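Local coordinates for protein sulfate adenylyltransferase, adenylylsulfate kinase (Thiobacillus denitrificans, PDB 3CR8) that uses ATP to phosphorylate adenosine 5'-phosphosulfate to 3'-phosphoadenylyl sulfate, and joins this kinase domain to an ATP sulfurylase-like domain that lacks sulfurylase activity, at residues L196-G201 and T229-L234; L218-R223 and P352-E357. All coordinates share one frame; numbering follows the deposited sequence.

In the fold
Along the chain, the four segments follow one another as 196-201, 218-223, 229-234 and 352-357, so the two contacts cross rather than nest. Interaction 1 closes the shorter loop: strand 193-196 leads through helix 210-220 to strand 229-231, the edge strand of the five-stranded parallel sheet within this chain, in a beta-alpha-beta crossover. Interaction 2 starts in the last part of that crossover helix and reaches over 128 intervening residues to helix 352-361. The two meet where Leu231 CD2 packs on Leu218 CD2 at 3.8 Å. The contacts thus tie the sheet edge to the crossover helix, and that helix to helix 352-361, within the ATP-sulfurylase family region (HUP clan).

Interaction 1 (L196-G201 and T229-L234); sequences LHPQVG and TQLSLL
Strand 229-231 runs parallel to the end of strand 193-196, and the pairing continues into the loops that follow. Leu196 sets the register, its N donating to Gln230 O at 2.7 Å and its O accepting from Ser232 N at 3.0 Å, both nearly along the C=O axis. Further on, Leu234 N makes a weak bond to Pro198 O, while Val200 N reaches Leu234 O at 2.9 Å from above the carbonyl plane.

Leu234 carries the largest share of the side-chain contact. Its CB sits almost centrally over one face of the His197 imidazole, 3.9 Å from the ring centroid, in a CH-pi contact. With CG anti to the backbone N (chi1 -167°), the chain continues over the ring, CG lying 4.0 Å from His197 NE2. The tip, CD1, then runs alongside Gln199, against its CG and NE2. Phe256 meets the same imidazole edge-to-face. Farther along, Val200 CG2 packs on Leu233 CD2 at 3.7 Å.

The break in the ladder falls at Pro198, which has no N-H to offer Ser232 O. Its CD faces that oxygen instead, and His197 ND1 gives it a weak bond of 3.4 Å at the ring edge. The imidazole thus partly replaces a missing backbone donor, an arrangement consistent with a proton on ND1, in a thoroughly buried setting.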
loop_
_atom_site.group_PDB
_atom_site.type_symbol
_atom_site.label_atom_id
_atom_site.label_comp_id
_atom_site.label_asym_id
_atom_site.label_seq_id
_atom_site.Cartn_x
_atom_site.Cartn_y
_atom_site.Cartn_z
ATOM N N LEU A 196 -6.087 22.155 -25.379
ATOM C CA LEU A 196 -6.417 20.794 -25.787
ATOM C C LEU A 196 -7.791 20.870 -26.403
ATOM O O LEU A 196 -8.787 21.212 -25.720
ATOM C CB LEU A 196 -6.423 19.879 -24.570
ATOM C CG LEU A 196 -5.087 19.860 -23.811
ATOM C CD1 LEU A 196 -5.199 19.118 -22.499
ATOM C CD2 LEU A 196 -4.011 19.228 -24.689
ATOM N N HIS A 197 -7.837 20.570 -27.699
ATOM C CA HIS A 197 -9.019 20.848 -28.517
ATOM C C HIS A 197 -9.421 19.600 -29.273
ATOM O O HIS A 197 -9.316 19.567 -30.477
ATOM C CB HIS A 197 -8.654 21.970 -29.501
ATOM C CG HIS A 197 -9.761 22.937 -29.791
ATOM N ND1 HIS A 197 -10.858 23.093 -28.976
ATOM C CD2 HIS A 197 -9.909 23.835 -30.798
ATOM C CE1 HIS A 197 -11.650 24.028 -29.475
ATOM N NE2 HIS A 197 -11.096 24.494 -30.577
ATOM N N PRO A 198 -9.874 18.550 -28.574
ATOM C CA PRO A 198 -10.156 17.264 -29.241
ATOM C C PRO A 198 -11.357 17.310 -30.200
ATOM O O PRO A 198 -12.431 17.802 -29.815
ATOM C CB PRO A 198 -10.496 16.322 -28.079
ATOM C CG PRO A 198 -10.132 17.035 -26.842
ATOM C CD PRO A 198 -10.198 18.501 -27.141
ATOM N N GLN A 199 -11.188 16.787 -31.416
ATOM C CA GLN A 199 -12.311 16.702 -32.346
ATOM C C GLN A 199 -13.446 15.822 -31.801
ATOM O O GLN A 199 -13.229 14.698 -31.354
ATOM C CB GLN A 199 -11.838 16.263 -33.723
ATOM C CG GLN A 199 -11.581 17.433 -34.631
ATOM C CD GLN A 199 -10.280 17.308 -35.398
ATOM O OE1 GLN A 199 -9.648 16.245 -35.413
ATOM N NE2 GLN A 199 -9.867 18.401 -36.039
ATOM N N VAL A 200 -14.663 16.344 -31.815
ATOM C CA VAL A 200 -15.705 15.686 -31.051
ATOM C C VAL A 200 -17.024 15.333 -31.779
ATOM O O VAL A 200 -17.988 14.856 -31.168
ATOM C CB VAL A 200 -16.090 16.546 -29.842
ATOM C CG1 VAL A 200 -17.596 16.566 -29.631
ATOM C CG2 VAL A 200 -15.365 16.053 -28.612
ATOM N N GLY A 201 -17.054 15.519 -33.088
ATOM C CA GLY A 201 -18.264 15.296 -33.851
ATOM C C GLY A 201 -18.744 13.879 -34.071
ATOM O O GLY A 201 -18.049 13.048 -34.634
ATOM N N THR A 229 -3.043 25.823 -19.452
ATOM C CA THR A 229 -3.674 24.826 -20.280
ATOM C C THR A 229 -5.146 25.096 -20.229
ATOM O O THR A 229 -5.611 25.608 -19.229
ATOM C CB THR A 229 -3.404 23.437 -19.702
ATOM O OG1 THR A 229 -1.988 23.282 -19.513
ATOM C CG2 THR A 229 -3.940 22.354 -20.632
ATOM N N GLN A 230 -5.846 24.769 -21.316
ATOM C CA GLN A 230 -7.303 24.829 -21.418
ATOM C C GLN A 230 -7.816 23.644 -22.155
ATOM O O GLN A 230 -7.177 23.213 -23.128
ATOM C CB GLN A 230 -7.743 26.059 -22.207
ATOM C CG GLN A 230 -8.315 27.154 -21.328
ATOM C CD GLN A 230 -9.616 26.716 -20.681
ATOM O OE1 GLN A 230 -9.966 27.149 -19.582
ATOM N NE2 GLN A 230 -10.323 25.829 -21.357
ATOM N N LEU A 231 -8.960 23.111 -21.713
ATOM C CA LEU A 231 -9.633 22.019 -22.451
ATOM C C LEU A 231 -10.943 22.524 -23.051
ATOM O O LEU A 231 -11.697 23.241 -22.413
ATOM C CB LEU A 231 -9.881 20.788 -21.573
ATOM C CG LEU A 231 -10.706 19.649 -22.190
ATOM C CD1 LEU A 231 -9.957 18.894 -23.269
ATOM C CD2 LEU A 231 -11.142 18.686 -21.110
ATOM N N SER A 232 -11.202 22.181 -24.296
ATOM C CA SER A 232 -12.429 22.631 -24.916
ATOM C C SER A 232 -12.741 21.668 -26.030
ATOM O O SER A 232 -11.854 20.984 -26.495
ATOM C CB SER A 232 -12.266 24.042 -25.447
ATOM O OG SER A 232 -13.513 24.680 -25.488
ATOM N N LEU A 233 -13.992 21.587 -26.451
ATOM C CA LEU A 233 -14.343 20.657 -27.529
ATOM C C LEU A 233 -14.488 21.372 -28.856
ATOM O O LEU A 233 -14.930 22.519 -28.924
ATOM C CB LEU A 233 -15.612 19.870 -27.196
ATOM C CG LEU A 233 -15.504 19.248 -25.804
ATOM C CD1 LEU A 233 -16.813 18.622 -25.388
ATOM C CD2 LEU A 233 -14.379 18.230 -25.780
ATOM N N LEU A 234 -14.087 20.670 -29.902
ATOM C CA LEU A 234 -14.118 21.157 -31.270
ATOM C C LEU A 234 -15.105 20.315 -32.072
ATOM O O LEU A 234 -14.782 19.198 -32.489
ATOM C CB LEU A 234 -12.727 20.995 -31.877
ATOM C CG LEU A 234 -12.337 21.675 -33.191
ATOM C CD1 LEU A 234 -11.661 20.648 -34.019
ATOM C CD2 LEU A 234 -13.540 22.179 -33.936
#

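Interaction 2 (L218-R223 and P352-E357)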
loop_
_atom_site.group_PDB
_atom_site.type_symbol
_atom_site.label_atom_id
_atom_site.label_comp_id
_atom_site.label_asym_id
_atom_site.label_seq_id
_atom_site.Cartn_x
_atom_site.Cartn_y
_atom_site.Cartn_z
ATOM N N LEU A 218 -10.421 14.203 -19.988
ATOM C CA LEU A 218 -10.761 14.610 -18.644
ATOM C C LEU A 218 -9.913 13.867 -17.672
ATOM O O LEU A 218 -9.588 14.383 -16.619
ATOM C CB LEU A 218 -12.216 14.312 -18.370
ATOM C CG LEU A 218 -13.173 15.267 -19.066
ATOM C CD1 LEU A 218 -14.589 14.701 -18.986
ATOM C CD2 LEU A 218 -13.062 16.672 -18.499
ATOM N N ALA A 219 -9.528 12.657 -18.054
ATOM C CA ALA A 219 -8.785 11.761 -17.178
ATOM C C ALA A 219 -7.392 12.263 -16.887
ATOM O O ALA A 219 -6.894 12.114 -15.781
ATOM C CB ALA A 219 -8.732 10.363 -17.783
ATOM N N ILE A 220 -6.774 12.874 -17.886
ATOM C CA ILE A 220 -5.389 13.281 -17.761
ATOM C C ILE A 220 -5.223 14.788 -17.678
ATOM O O ILE A 220 -4.105 15.298 -17.588
ATOM C CB ILE A 220 -4.585 12.746 -18.939
ATOM C CG1 ILE A 220 -4.335 13.811 -20.017
ATOM C CG2 ILE A 220 -5.323 11.586 -19.546
ATOM C CD1 ILE A 220 -3.254 13.365 -21.043
ATOM N N ARG A 221 -6.329 15.515 -17.690
ATOM C CA ARG A 221 -6.221 16.959 -17.681
ATOM C C ARG A 221 -5.456 17.484 -16.466
ATOM O O ARG A 221 -4.746 18.489 -16.588
ATOM C CB ARG A 221 -7.590 17.623 -17.781
ATOM C CG ARG A 221 -7.538 19.135 -17.677
ATOM C CD ARG A 221 -8.921 19.739 -17.733
ATOM N NE ARG A 221 -9.802 19.118 -16.756
ATOM C CZ ARG A 221 -11.092 19.406 -16.640
ATOM N NH1 ARG A 221 -11.629 20.320 -17.447
ATOM N NH2 ARG A 221 -11.840 18.784 -15.728
ATOM N N ASP A 222 -5.583 16.815 -15.316
ATOM C CA ASP A 222 -4.953 17.310 -14.080
ATOM C C ASP A 222 -3.429 17.229 -14.078
ATOM O O ASP A 222 -2.769 17.852 -13.244
ATOM C CB ASP A 222 -5.520 16.609 -12.850
ATOM C CG ASP A 222 -6.926 17.045 -12.547
ATOM O OD1 ASP A 222 -7.254 17.181 -11.348
ATOM O OD2 ASP A 222 -7.698 17.266 -13.511
ATOM N N ARG A 223 -2.894 16.456 -15.023
ATOM C CA ARG A 223 -1.455 16.330 -15.243
ATOM C C ARG A 223 -0.892 17.569 -15.933
ATOM O O ARG A 223 0.302 17.653 -16.211
ATOM C CB ARG A 223 -1.158 15.131 -16.151
ATOM C CG ARG A 223 -1.612 13.785 -15.628
ATOM C CD ARG A 223 -0.569 13.235 -14.718
ATOM N NE ARG A 223 -0.945 11.948 -14.151
ATOM C CZ ARG A 223 -0.137 11.266 -13.356
ATOM N NH1 ARG A 223 1.057 11.782 -13.072
ATOM N NH2 ARG A 223 -0.499 10.087 -12.867
ATOM N N PRO A 352 -1.658 5.984 -15.196
ATOM C CA PRO A 352 -2.610 5.016 -14.629
ATOM C C PRO A 352 -4.066 5.350 -14.927
ATOM O O PRO A 352 -4.810 4.477 -15.347
ATOM C CB PRO A 352 -2.342 5.102 -13.134
ATOM C CG PRO A 352 -0.928 5.515 -13.063
ATOM C CD PRO A 352 -0.690 6.441 -14.191
ATOM N N GLU A 353 -4.446 6.608 -14.729
ATOM C CA GLU A 353 -5.801 7.093 -14.997
ATOM C C GLU A 353 -6.289 6.819 -16.418
ATOM O O GLU A 353 -7.401 6.355 -16.613
ATOM C CB GLU A 353 -5.876 8.593 -14.754
ATOM C CG GLU A 353 -5.180 9.031 -13.527
ATOM C CD GLU A 353 -3.796 9.584 -13.817
ATOM O OE1 GLU A 353 -3.699 10.730 -14.325
ATOM O OE2 GLU A 353 -2.808 8.871 -13.519
ATOM N N VAL A 354 -5.474 7.153 -17.407
ATOM C CA VAL A 354 -5.844 6.988 -18.787
ATOM C C VAL A 354 -5.953 5.512 -19.067
ATOM O O VAL A 354 -6.909 5.044 -19.692
ATOM C CB VAL A 354 -4.762 7.555 -19.708
ATOM C CG1 VAL A 354 -5.275 7.687 -21.134
ATOM C CG2 VAL A 354 -4.272 8.882 -19.179
ATOM N N LEU A 355 -4.959 4.759 -18.612
ATOM C CA LEU A 355 -4.996 3.315 -18.809
ATOM C C LEU A 355 -6.303 2.780 -18.252
ATOM O O LEU A 355 -7.007 2.032 -18.917
ATOM C CB LEU A 355 -3.785 2.640 -18.164
ATOM C CG LEU A 355 -2.521 2.967 -18.958
ATOM C CD1 LEU A 355 -1.379 2.104 -18.508
ATOM C CD2 LEU A 355 -2.740 2.812 -20.464
ATOM N N ALA A 356 -6.634 3.217 -17.038
ATOM C CA ALA A 356 -7.799 2.731 -16.317
ATOM C C ALA A 356 -9.049 3.051 -17.112
ATOM O O ALA A 356 -9.984 2.255 -17.191
ATOM C CB ALA A 356 -7.847 3.353 -14.928
ATOM N N GLU A 357 -9.030 4.219 -17.728
ATOM C CA GLU A 357 -10.160 4.704 -18.495
ATOM C C GLU A 357 -10.278 3.963 -19.807
ATOM O O GLU A 357 -11.354 3.528 -20.147
ATOM C CB GLU A 357 -10.051 6.223 -18.708
ATOM C CG GLU A 357 -11.047 6.821 -19.691
ATOM C CD GLU A 357 -12.489 6.682 -19.233
ATOM O OE1 GLU A 357 -12.747 6.770 -18.012
ATOM O OE2 GLU A 357 -13.368 6.492 -20.103
#
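A salt bridge between Arg223 and Glu353 dominates this meeting of the last part of helix 210-220, and the residues that follow, with the start of helix 352-361. Arg223 grips the carboxylate side-on through two nitrogens: NE donates to Glu353 OE1 at 3.0 Å, and NH2 donates to Glu353 OE2 at 2.7 Å. Both bonds are nearly straight, and each oxygen uses its syn lone pair. Guanidinium and carboxylate planes lie 25° apart, so the pair is close to flat and each bond lies near the guanidinium plane. Bends at chi2 in both side chains bring the groups together, Arg223 turning at -85° and Glu353 at 99°. Two bonds hold the carboxylate against rotation, and its negative charge, in the first turn of its helix, would probably be favoured by that helix's dipole as well as by the arginine.

Apolar contact beside the bridge comes from Ala219, whose CB points to the second helix and lies 4.4 Å from Glu357 CB. Ile220 and Val354 are neighbours that cross obliquely. Pro352 CD lies 3.9 Å from Arg223 NH2, at the margin of the contact. The polar end of Glu357 turns to other partners, forming a salt bridge with Arg360 and a hydrogen bond with Gln361.

Backbone bonding shapes both sides. Arg223 N bonds to Ile220 O, three residues back, at 3.1 Å, and the arginine's own O accepts from Tyr180 OH. Across the contact, Ala356 N to Pro352 O and Glu357 N to Glu353 O build the first turn of the other helix. Helix 352-361 packs beside the last part of helix 210-220, while Arg221 touches Leu231, linking the helix pair to strand 229-231 at the edge of the parallel sheet.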